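Local atomic coordinates of esterase (Uncultured bacterium, PDB entry 5EGN), a protein that degrades N-acyl homoserine lactones, the signals of bacterial quorum sensing, and probably acts as an alpha/beta-hydrolase-fold carboxylesterase. Residues P27-W35 against M165-F175; I34-F42 against Q245-L256. The protein carries 2 engineered substitutions. One frame throughout, in Å; residues are numbered along the deposited sequence.

Interaction 1: residues P27-W35 against M165-F175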
loop_
_atom_site.group_PDB
_atom_site.type_symbol
_atom_site.label_atom_id
_atom_site.label_comp_id
_atom_site.label_asym_id
_atom_site.label_seq_id
_atom_site.Cartn_x
_atom_site.Cartn_y
_atom_site.Cartn_z
ATOM N N PRO A 27 -11.915 0.299 3.929
ATOM C CA PRO A 27 -12.712 0.171 5.156
ATOM C C PRO A 27 -12.410 1.258 6.185
ATOM O O PRO A 27 -11.475 2.040 6.015
ATOM C CB PRO A 27 -12.308 -1.205 5.695
ATOM C CG PRO A 27 -10.947 -1.424 5.159
ATOM C CD PRO A 27 -10.967 -0.820 3.783
ATOM N N PHE A 28 -13.206 1.287 7.248
ATOM C CA PHE A 28 -13.101 2.301 8.291
ATOM C C PHE A 28 -11.763 2.219 9.029
ATOM O O PHE A 28 -11.234 1.128 9.245
ATOM C CB PHE A 28 -14.271 2.151 9.269
ATOM C CG PHE A 28 -14.505 3.356 10.135
ATOM C CD1 PHE A 28 -14.616 4.620 9.579
ATOM C CD2 PHE A 28 -14.646 3.217 11.505
ATOM C CE1 PHE A 28 -14.842 5.725 10.381
ATOM C CE2 PHE A 28 -14.873 4.317 12.311
ATOM C CZ PHE A 28 -14.970 5.573 11.747
ATOM N N SER A 29 -11.225 3.390 9.378
ATOM C CA SER A 29 -9.972 3.551 10.131
ATOM C C SER A 29 -8.714 3.233 9.318
ATOM O O SER A 29 -7.599 3.419 9.805
ATOM C CB SER A 29 -9.977 2.691 11.399
ATOM O OG SER A 29 -9.568 1.367 11.111
ATOM N N THR A 30 -8.886 2.761 8.088
ATOM C CA THR A 30 -7.745 2.462 7.229
ATOM C C THR A 30 -7.558 3.550 6.182
ATOM O O THR A 30 -7.996 4.686 6.369
ATOM C CB THR A 30 -7.906 1.107 6.517
ATOM O OG1 THR A 30 -8.930 1.207 5.518
ATOM C CG2 THR A 30 -8.279 0.020 7.511
ATOM N N ASN A 31 -6.897 3.199 5.083
ATOM C CA ASN A 31 -6.776 4.089 3.935
ATOM C C ASN A 31 -6.593 3.308 2.639
ATOM O O ASN A 31 -6.720 2.085 2.620
ATOM C CB ASN A 31 -5.619 5.073 4.120
ATOM C CG ASN A 31 -4.292 4.381 4.356
ATOM O OD1 ASN A 31 -3.686 3.836 3.434
ATOM N ND2 ASN A 31 -3.823 4.418 5.596
ATOM N N GLY A 32 -6.284 4.025 1.563
ATOM C CA GLY A 32 -6.197 3.439 0.237
ATOM C C GLY A 32 -5.119 2.386 0.060
ATOM O O GLY A 32 -5.224 1.516 -0.813
ATOM N N GLY A 33 -4.088 2.456 0.897
ATOM C CA GLY A 33 -2.983 1.516 0.839
ATOM C C GLY A 33 -3.450 0.072 0.840
ATOM O O GLY A 33 -2.883 -0.769 0.149
ATOM N N ILE A 34 -4.509 -0.204 1.597
ATOM C CA ILE A 34 -5.085 -1.548 1.706
ATOM C C ILE A 34 -5.373 -2.215 0.352
ATOM O O ILE A 34 -5.510 -3.437 0.280
ATOM C CB ILE A 34 -6.401 -1.521 2.537
ATOM C CG1 ILE A 34 -6.728 -2.907 3.104
ATOM C CG2 ILE A 34 -7.560 -0.983 1.706
ATOM C CD1 ILE A 34 -7.916 -2.920 4.041
ATOM N N TRP A 35 -5.449 -1.423 -0.716
ATOM C CA TRP A 35 -5.750 -1.967 -2.037
ATOM C C TRP A 35 -4.499 -2.252 -2.870
ATOM O O TRP A 35 -4.595 -2.397 -4.094
ATOM C CB TRP A 35 -6.663 -1.007 -2.801
ATOM C CG TRP A 35 -7.975 -0.766 -2.128
ATOM C CD1 TRP A 35 -8.406 0.401 -1.572
ATOM C CD2 TRP A 35 -9.029 -1.718 -1.936
ATOM N NE1 TRP A 35 -9.667 0.238 -1.051
ATOM C CE2 TRP A 35 -10.071 -1.056 -1.260
ATOM C CE3 TRP A 35 -9.193 -3.067 -2.271
ATOM C CZ2 TRP A 35 -11.262 -1.691 -0.913
ATOM C CZ3 TRP A 35 -10.378 -3.699 -1.925
ATOM C CH2 TRP A 35 -11.396 -3.009 -1.253
ATOM N N MET A 165 -3.707 -3.508 10.867
ATOM C CA MET A 165 -5.041 -2.981 11.116
ATOM C C MET A 165 -5.138 -2.407 12.525
ATOM O O MET A 165 -5.821 -1.407 12.751
ATOM C CB MET A 165 -6.102 -4.058 10.901
ATOM C CG MET A 165 -7.250 -3.593 10.028
ATOM S SD MET A 165 -6.693 -3.078 8.392
ATOM C CE MET A 165 -6.180 -4.650 7.702
ATOM N N LYS A 166 -4.450 -3.039 13.470
ATOM C CA LYS A 166 -4.366 -2.502 14.823
ATOM C C LYS A 166 -3.531 -1.230 14.832
ATOM O O LYS A 166 -3.722 -0.351 15.673
ATOM C CB LYS A 166 -3.778 -3.532 15.790
ATOM C CG LYS A 166 -4.813 -4.457 16.408
ATOM C CD LYS A 166 -4.210 -5.303 17.520
ATOM C CE LYS A 166 -5.252 -6.223 18.139
ATOM N NZ LYS A 166 -4.688 -7.045 19.246
ATOM N N ALA A 167 -2.606 -1.138 13.883
ATOM C CA ALA A 167 -1.767 0.044 13.748
ATOM C C ALA A 167 -2.539 1.217 13.150
ATOM O O ALA A 167 -2.295 2.371 13.501
ATOM C CB ALA A 167 -0.555 -0.272 12.897
ATOM N N HIS A 168 -3.471 0.913 12.249
ATOM C CA HIS A 168 -4.227 1.944 11.537
ATOM C C HIS A 168 -4.958 2.929 12.453
ATOM O O HIS A 168 -4.920 4.137 12.217
ATOM C CB HIS A 168 -5.236 1.295 10.588
ATOM C CG HIS A 168 -4.726 1.115 9.192
ATOM N ND1 HIS A 168 -4.343 2.175 8.399
ATOM C CD2 HIS A 168 -4.548 0.002 8.442
ATOM C CE1 HIS A 168 -3.944 1.722 7.223
ATOM N NE2 HIS A 168 -4.059 0.407 7.224
ATOM N N PHE A 169 -5.622 2.428 13.492
ATOM C CA PHE A 169 -6.406 3.307 14.356
ATOM C C PHE A 169 -5.603 3.827 15.544
ATOM O O PHE A 169 -6.094 4.648 16.318
ATOM C CB PHE A 169 -7.671 2.595 14.853
ATOM C CG PHE A 169 -7.407 1.428 15.769
ATOM C CD1 PHE A 169 -7.246 1.622 17.132
ATOM C CD2 PHE A 169 -7.358 0.138 15.272
ATOM C CE1 PHE A 169 -7.014 0.556 17.975
ATOM C CE2 PHE A 169 -7.132 -0.931 16.115
ATOM C CZ PHE A 169 -6.958 -0.721 17.467
ATOM N N SER A 170 -4.372 3.349 15.686
ATOM C CA SER A 170 -3.508 3.796 16.773
ATOM C C SER A 170 -2.607 4.935 16.314
ATOM O O SER A 170 -1.907 5.548 17.120
ATOM C CB SER A 170 -2.665 2.634 17.301
ATOM O OG SER A 170 -3.486 1.619 17.853
ATOM N N VAL A 171 -2.629 5.214 15.016
ATOM C CA VAL A 171 -1.849 6.311 14.458
ATOM C C VAL A 171 -2.750 7.505 14.156
ATOM O O VAL A 171 -3.531 7.473 13.204
ATOM C CB VAL A 171 -1.104 5.884 13.178
ATOM C CG1 VAL A 171 -0.359 7.065 12.575
ATOM C CG2 VAL A 171 -0.143 4.745 13.482
ATOM N N PRO A 172 -2.646 8.564 14.975
ATOM C CA PRO A 172 -3.466 9.774 14.835
ATOM C C PRO A 172 -3.269 10.451 13.486
ATOM O O PRO A 172 -4.163 11.146 13.004
ATOM C CB PRO A 172 -2.964 10.674 15.971
ATOM C CG PRO A 172 -2.342 9.745 16.950
ATOM C CD PRO A 172 -1.735 8.652 16.129
ATOM N N SER A 173 -2.100 10.244 12.890
ATOM C CA SER A 173 -1.782 10.824 11.593
ATOM C C SER A 173 -2.651 10.213 10.499
ATOM O O SER A 173 -2.958 10.863 9.503
ATOM C CB SER A 173 -0.303 10.618 11.267
ATOM O OG SER A 173 0.491 10.708 12.437
ATOM N N ASN A 174 -3.040 8.958 10.694
ATOM C CA ASN A 174 -3.879 8.254 9.734
ATOM C C ASN A 174 -5.350 8.311 10.124
ATOM O O ASN A 174 -6.220 8.546 9.286
ATOM C CB ASN A 174 -3.426 6.797 9.605
ATOM C CG ASN A 174 -4.348 5.973 8.730
ATOM O OD1 ASN A 174 -4.299 6.059 7.504
ATOM N ND2 ASN A 174 -5.188 5.156 9.358
ATOM N N PHE A 175 -5.617 8.101 11.407
ATOM C CA PHE A 175 -6.980 8.053 11.910
ATOM C C PHE A 175 -7.042 8.648 13.310
ATOM O O PHE A 175 -6.844 7.942 14.297
ATOM C CB PHE A 175 -7.489 6.610 11.914
ATOM C CG PHE A 175 -8.923 6.468 12.332
ATOM C CD1 PHE A 175 -9.946 6.895 11.503
ATOM C CD2 PHE A 175 -9.251 5.879 13.542
ATOM C CE1 PHE A 175 -11.268 6.757 11.879
ATOM C CE2 PHE A 175 -10.572 5.736 13.924
ATOM C CZ PHE A 175 -11.583 6.176 13.091
#

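Interaction 2: residues I34-F42 against Q245-L256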
loop_
_atom_site.group_PDB
_atom_site.type_symbol
_atom_site.label_atom_id
_atom_site.label_comp_id
_atom_site.label_asym_id
_atom_site.label_seq_id
_atom_site.Cartn_x
_atom_site.Cartn_y
_atom_site.Cartn_z
ATOM N N ILE A 34 -4.509 -0.204 1.597
ATOM C CA ILE A 34 -5.085 -1.548 1.706
ATOM C C ILE A 34 -5.373 -2.215 0.352
ATOM O O ILE A 34 -5.510 -3.437 0.280
ATOM C CB ILE A 34 -6.401 -1.521 2.537
ATOM C CG1 ILE A 34 -6.728 -2.907 3.104
ATOM C CG2 ILE A 34 -7.560 -0.983 1.706
ATOM C CD1 ILE A 34 -7.916 -2.920 4.041
ATOM N N TRP A 35 -5.449 -1.423 -0.716
ATOM C CA TRP A 35 -5.750 -1.967 -2.037
ATOM C C TRP A 35 -4.499 -2.252 -2.870
ATOM O O TRP A 35 -4.595 -2.397 -4.094
ATOM C CB TRP A 35 -6.663 -1.007 -2.801
ATOM C CG TRP A 35 -7.975 -0.766 -2.128
ATOM C CD1 TRP A 35 -8.406 0.401 -1.572
ATOM C CD2 TRP A 35 -9.029 -1.718 -1.936
ATOM N NE1 TRP A 35 -9.667 0.238 -1.051
ATOM C CE2 TRP A 35 -10.071 -1.056 -1.260
ATOM C CE3 TRP A 35 -9.193 -3.067 -2.271
ATOM C CZ2 TRP A 35 -11.262 -1.691 -0.913
ATOM C CZ3 TRP A 35 -10.378 -3.699 -1.925
ATOM C CH2 TRP A 35 -11.396 -3.009 -1.253
ATOM N N TYR A 36 -3.344 -2.348 -2.206
ATOM C CA TYR A 36 -2.055 -2.476 -2.888
ATOM C C TYR A 36 -2.022 -3.639 -3.874
ATOM O O TYR A 36 -1.501 -3.509 -4.979
ATOM C CB TYR A 36 -0.909 -2.628 -1.870
ATOM C CG TYR A 36 0.451 -2.787 -2.525
ATOM C CD1 TYR A 36 1.053 -1.719 -3.178
ATOM C CD2 TYR A 36 1.116 -4.007 -2.516
ATOM C CE1 TYR A 36 2.281 -1.857 -3.797
ATOM C CE2 TYR A 36 2.349 -4.154 -3.135
ATOM C CZ TYR A 36 2.924 -3.075 -3.771
ATOM O OH TYR A 36 4.144 -3.210 -4.386
ATOM N N PHE A 37 -2.590 -4.772 -3.481
ATOM C CA PHE A 37 -2.539 -5.950 -4.337
ATOM C C PHE A 37 -3.608 -5.942 -5.426
ATOM O O PHE A 37 -3.566 -6.765 -6.340
ATOM C CB PHE A 37 -2.670 -7.224 -3.506
ATOM C CG PHE A 37 -1.528 -7.455 -2.561
ATOM C CD1 PHE A 37 -0.279 -7.825 -3.033
ATOM C CD2 PHE A 37 -1.708 -7.309 -1.198
ATOM C CE1 PHE A 37 0.772 -8.040 -2.157
ATOM C CE2 PHE A 37 -0.664 -7.522 -0.319
ATOM C CZ PHE A 37 0.577 -7.888 -0.798
ATOM N N GLN A 38 -4.559 -5.018 -5.333
ATOM C CA GLN A 38 -5.605 -4.902 -6.343
ATOM C C GLN A 38 -5.302 -3.778 -7.325
ATOM O O GLN A 38 -5.495 -3.920 -8.532
ATOM C CB GLN A 38 -6.969 -4.660 -5.691
ATOM C CG GLN A 38 -7.581 -5.881 -5.027
ATOM C CD GLN A 38 -6.917 -6.232 -3.712
ATOM O OE1 GLN A 38 -6.687 -5.367 -2.869
ATOM N NE2 GLN A 38 -6.604 -7.510 -3.531
ATOM N N THR A 39 -4.813 -2.667 -6.781
ATOM C CA THR A 39 -4.646 -1.418 -7.516
ATOM C C THR A 39 -3.912 -1.554 -8.848
ATOM O O THR A 39 -4.392 -1.086 -9.879
ATOM C CB THR A 39 -3.894 -0.383 -6.658
ATOM O OG1 THR A 39 -4.648 -0.108 -5.472
ATOM C CG2 THR A 39 -3.686 0.909 -7.432
ATOM N N PHE A 40 -2.756 -2.206 -8.827
ATOM C CA PHE A 40 -1.879 -2.223 -9.993
ATOM C C PHE A 40 -2.141 -3.361 -10.991
ATOM O O PHE A 40 -2.015 -3.145 -12.197
ATOM C CB PHE A 40 -0.421 -2.243 -9.525
ATOM C CG PHE A 40 -0.060 -1.072 -8.657
ATOM C CD1 PHE A 40 0.272 0.148 -9.223
ATOM C CD2 PHE A 40 -0.080 -1.181 -7.277
ATOM C CE1 PHE A 40 0.591 1.233 -8.429
ATOM C CE2 PHE A 40 0.238 -0.099 -6.477
ATOM C CZ PHE A 40 0.574 1.110 -7.054
ATOM N N PRO A 41 -2.485 -4.573 -10.512
ATOM C CA PRO A 41 -2.904 -5.567 -11.508
ATOM C C PRO A 41 -4.137 -5.127 -12.298
ATOM O O PRO A 41 -4.210 -5.370 -13.502
ATOM C CB PRO A 41 -3.210 -6.801 -10.659
ATOM C CG PRO A 41 -2.303 -6.668 -9.495
ATOM C CD PRO A 41 -2.260 -5.195 -9.193
ATOM N N PHE A 42 -5.084 -4.477 -11.630
ATOM C CA PHE A 42 -6.281 -3.986 -12.305
ATOM C C PHE A 42 -6.006 -2.697 -13.071
ATOM O O PHE A 42 -6.813 -2.275 -13.896
ATOM C CB PHE A 42 -7.416 -3.775 -11.301
ATOM C CG PHE A 42 -8.084 -5.049 -10.875
ATOM C CD1 PHE A 42 -9.064 -5.627 -11.665
ATOM C CD2 PHE A 42 -7.729 -5.675 -9.693
ATOM C CE1 PHE A 42 -9.679 -6.803 -11.281
ATOM C CE2 PHE A 42 -8.340 -6.850 -9.304
ATOM C CZ PHE A 42 -9.314 -7.415 -10.100
ATOM N N GLN A 245 -9.422 -8.993 0.509
ATOM C CA GLN A 245 -8.446 -8.458 -0.435
ATOM C C GLN A 245 -7.021 -8.559 0.103
ATOM O O GLN A 245 -6.057 -8.444 -0.652
ATOM C CB GLN A 245 -8.772 -7.001 -0.787
ATOM C CG GLN A 245 -8.374 -5.980 0.267
ATOM C CD GLN A 245 -9.450 -5.759 1.309
ATOM O OE1 GLN A 245 -9.921 -6.702 1.941
ATOM N NE2 GLN A 245 -9.849 -4.506 1.489
ATOM N N LEU A 246 -6.892 -8.783 1.408
ATOM C CA LEU A 246 -5.579 -8.945 2.027
ATOM C C LEU A 246 -5.323 -10.386 2.464
ATOM O O LEU A 246 -4.192 -10.869 2.398
ATOM C CB LEU A 246 -5.430 -8.010 3.228
ATOM C CG LEU A 246 -5.045 -6.561 2.932
ATOM C CD1 LEU A 246 -4.824 -5.800 4.228
ATOM C CD2 LEU A 246 -3.803 -6.510 2.057
ATOM N N GLU A 247 -6.373 -11.065 2.915
ATOM C CA GLU A 247 -6.244 -12.430 3.416
ATOM C C GLU A 247 -5.968 -13.420 2.286
ATOM O O GLU A 247 -5.101 -14.287 2.409
ATOM C CB GLU A 247 -7.502 -12.831 4.190
ATOM C CG GLU A 247 -7.702 -12.029 5.474
ATOM C CD GLU A 247 -8.906 -12.487 6.272
ATOM O OE1 GLU A 247 -9.818 -11.662 6.497
ATOM O OE2 GLU A 247 -8.935 -13.665 6.687
ATOM N N ARG A 248 -6.712 -13.297 1.192
ATOM C CA ARG A 248 -6.466 -14.104 -0.001
ATOM C C ARG A 248 -6.561 -13.231 -1.250
ATOM O O ARG A 248 -7.512 -13.353 -2.022
ATOM C CB ARG A 248 -7.459 -15.269 -0.092
ATOM C CG ARG A 248 -7.514 -16.148 1.150
ATOM C CD ARG A 248 -8.327 -17.411 0.913
ATOM N NE ARG A 248 -7.657 -18.323 -0.008
ATOM C CZ ARG A 248 -6.714 -19.188 0.352
ATOM N NH1 ARG A 248 -6.325 -19.258 1.618
ATOM N NH2 ARG A 248 -6.158 -19.981 -0.553
ATOM N N PRO A 249 -5.566 -12.351 -1.453
ATOM C CA PRO A 249 -5.586 -11.294 -2.475
ATOM C C PRO A 249 -5.843 -11.775 -3.904
ATOM O O PRO A 249 -6.679 -11.187 -4.590
ATOM C CB PRO A 249 -4.185 -10.684 -2.364
ATOM C CG PRO A 249 -3.762 -10.969 -0.968
ATOM C CD PRO A 249 -4.316 -12.327 -0.673
ATOM N N SER A 250 -5.138 -12.812 -4.346
ATOM C CA SER A 250 -5.276 -13.301 -5.717
ATOM C C SER A 250 -6.681 -13.829 -6.010
ATOM O O SER A 250 -7.218 -13.617 -7.099
ATOM C CB SER A 250 -4.241 -14.391 -6.001
ATOM O OG SER A 250 -2.947 -13.837 -6.159
ATOM N N GLU A 251 -7.275 -14.513 -5.037
ATOM C CA GLU A 251 -8.626 -15.039 -5.199
ATOM C C GLU A 251 -9.656 -13.916 -5.277
ATOM O O GLU A 251 -10.591 -13.975 -6.083
ATOM C CB GLU A 251 -8.964 -16.000 -4.059
ATOM C CG GLU A 251 -8.156 -17.285 -4.098
ATOM C CD GLU A 251 -8.575 -18.268 -3.027
ATOM O OE1 GLU A 251 -9.771 -18.280 -2.668
ATOM O OE2 GLU A 251 -7.708 -19.026 -2.544
ATOM N N PHE A 252 -9.483 -12.893 -4.444
ATOM C CA PHE A 252 -10.316 -11.699 -4.536
ATOM C C PHE A 252 -10.160 -11.069 -5.915
ATOM O O PHE A 252 -11.130 -10.593 -6.502
ATOM C CB PHE A 252 -9.955 -10.683 -3.449
ATOM C CG PHE A 252 -10.801 -9.438 -3.481
ATOM C CD1 PHE A 252 -12.002 -9.385 -2.794
ATOM C CD2 PHE A 252 -10.401 -8.325 -4.206
ATOM C CE1 PHE A 252 -12.786 -8.250 -2.824
ATOM C CE2 PHE A 252 -11.182 -7.187 -4.241
ATOM C CZ PHE A 252 -12.375 -7.149 -3.549
ATOM N N ASN A 253 -8.929 -11.071 -6.421
ATOM C CA ASN A 253 -8.637 -10.531 -7.745
ATOM C C ASN A 253 -9.351 -11.296 -8.852
ATOM O O ASN A 253 -9.794 -10.706 -9.835
ATOM C CB ASN A 253 -7.129 -10.537 -8.004
ATOM C CG ASN A 253 -6.408 -9.405 -7.298
ATOM O OD1 ASN A 253 -6.953 -8.772 -6.397
ATOM N ND2 ASN A 253 -5.175 -9.143 -7.713
ATOM N N GLU A 254 -9.457 -12.612 -8.689
ATOM C CA GLU A 254 -10.182 -13.442 -9.646
ATOM C C GLU A 254 -11.681 -13.182 -9.572
ATOM O O GLU A 254 -12.367 -13.131 -10.594
ATOM C CB GLU A 254 -9.896 -14.921 -9.397
ATOM C CG GLU A 254 -8.445 -15.308 -9.601
ATOM C CD GLU A 254 -8.157 -16.718 -9.134
ATOM O OE1 GLU A 254 -9.026 -17.594 -9.325
ATOM O OE2 GLU A 254 -7.067 -16.947 -8.567
ATOM N N LEU A 255 -12.182 -13.023 -8.352
ATOM C CA LEU A 255 -13.594 -12.741 -8.134
ATOM C C LEU A 255 -13.987 -11.405 -8.758
ATOM O O LEU A 255 -15.043 -11.287 -9.382
ATOM C CB LEU A 255 -13.910 -12.744 -6.638
ATOM C CG LEU A 255 -15.380 -12.803 -6.227
ATOM C CD1 LEU A 255 -16.048 -14.037 -6.807
ATOM C CD2 LEU A 255 -15.488 -12.804 -4.716
ATOM N N LEU A 256 -13.128 -10.404 -8.592
ATOM C CA LEU A 256 -13.370 -9.078 -9.153
ATOM C C LEU A 256 -13.174 -9.096 -10.664
ATOM O O LEU A 256 -13.818 -8.343 -11.395
ATOM C CB LEU A 256 -12.449 -8.040 -8.504
ATOM C CG LEU A 256 -12.555 -6.589 -8.979
ATOM C CD1 LEU A 256 -13.999 -6.116 -9.009
ATOM C CD2 LEU A 256 -11.718 -5.678 -8.092
#

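Interaction 1: residues P27-W35 against M165-F175
The ring of Phe175 is used on both face and edge: CA of Ser29 lies over one face, 3.8 Å from the ring centroid, in a CH-pi contact, while the edge of Phe175 is directed at the face of Phe28. This second pairing is T-shaped, with the centroids 5.2 Å apart and the planes at 79°. CG of Phe175 stands anti to the backbone N (chi1 -176°), which lays the ring over Ser29 within the type II turn from Pro27 to Thr30. His168 repeats the pattern one residue on, taking CA of Thr30 over a face at 3.8 Å from its ring centroid and the amide nitrogen of Asn31 at its edge. Beside it, CG2 of Thr30 rests against SD of Met165 at 3.6 Å. The amides of Asn31 and Asn174 meet with their planes 73° apart, ND2 of Asn31 donating to OD1 of Asn174 at 2.6 Å from above its carbonyl plane. OD1 of Asn31 is meanwhile tied to N of Gly33 in an Asx turn, which fixes the flip of the amide. ND2 of Asn174 bonds His168 O and, weakly, Ser29 O, linking the backbone of His168 to the turn. NE2 of His168 is hydrogen-bonded to Tyr36 OH of the second subunit. The contact thus joins the loop after strand 21-25, which in this fold commonly helps form the oxyanion hole, to the helical insertion between strands 110-116 and 206-211, where Phe169 and Phe175 pack on helix 138-146; Pro27 touches Asn92 of strand 87-92.

Interaction 2: residues I34-F42 against Q245-L256
Gln38 NE2 is held between two carbonyl oxygens, spending one N-H on each. The bond to Gln245 O, 3.1 Å from NE2, lies in the carbonyl plane on a lone pair; the other runs 3.2 Å from NE2 to Asn253 OD1, whose amide stands nearly perpendicular to that of Gln38. Asn253 passes the chain of bonds back, its ND2 donating to Phe37 O at 3.2 Å with an almost straight N-H...O angle of 178°. A bend at chi2 (75°) folds the Gln38 amide back toward Gln245, and the side chain sits as a knob in the hole formed by Gln245, Pro249, Phe252 and Asn253, with CG against the Phe252 ring. Were Gln38 replaced by an alanine, Gln245 O and Asn253 OD1 would probably lose their shared donor and a gap would open among Gln245, Pro249, Phe252 and Asn253. Within the alpha/beta hydrolase fold, this joins short helix 36-39 to C-terminal helix 249-257 alongside the central sheet: Phe252 and Leu256 press on strands 87-92 and 110-116, and Phe42 on strand 47-51. At one end of the interface, NE2 of Gln245 lies over one face of the Trp35 ring, toward its rim and 3.5 Å from its CH2, with the amide plane turned 30° from the ring. The same NE2 is hydrogen-bonded to OD1 of Asn92, a residue within the probable GxSxG nucleophile elbow. Ile34 CG1 packs on Leu246 CD1 at 3.6 Å, while Leu246 CD2 meets the edge of Phe37 and Pro249 CB lies beside Phe37 CB. At the other end, Leu256 CD2 lies over a face of the Phe42 ring in a CH-pi contact, 3.9 Å from its centroid, and Asn253 O approaches the ring edge near CZ.

The centres of the two interactions lie about 18 Å apart, and the segments overlap at Ile34 and Trp35, of which Ile34 makes contacts in both. Their segments alternate along the chain: the continuous run from Pro27 to Phe42, following strand 21-25, meets first 165-175 and then 245-256. One run therefore connects the helical insertion around helix 159-168 with C-terminal helices 244-247 and 249-257. The two distant partners also touch directly, Met165 CE lying 3.9 Å from Leu246 CD1. Both interactions reach the second subunit, since Tyr36 and Phe40 of one copy meet His168 of the other, coupling this packing, close to the probable nucleophile elbow, to the dimer interface.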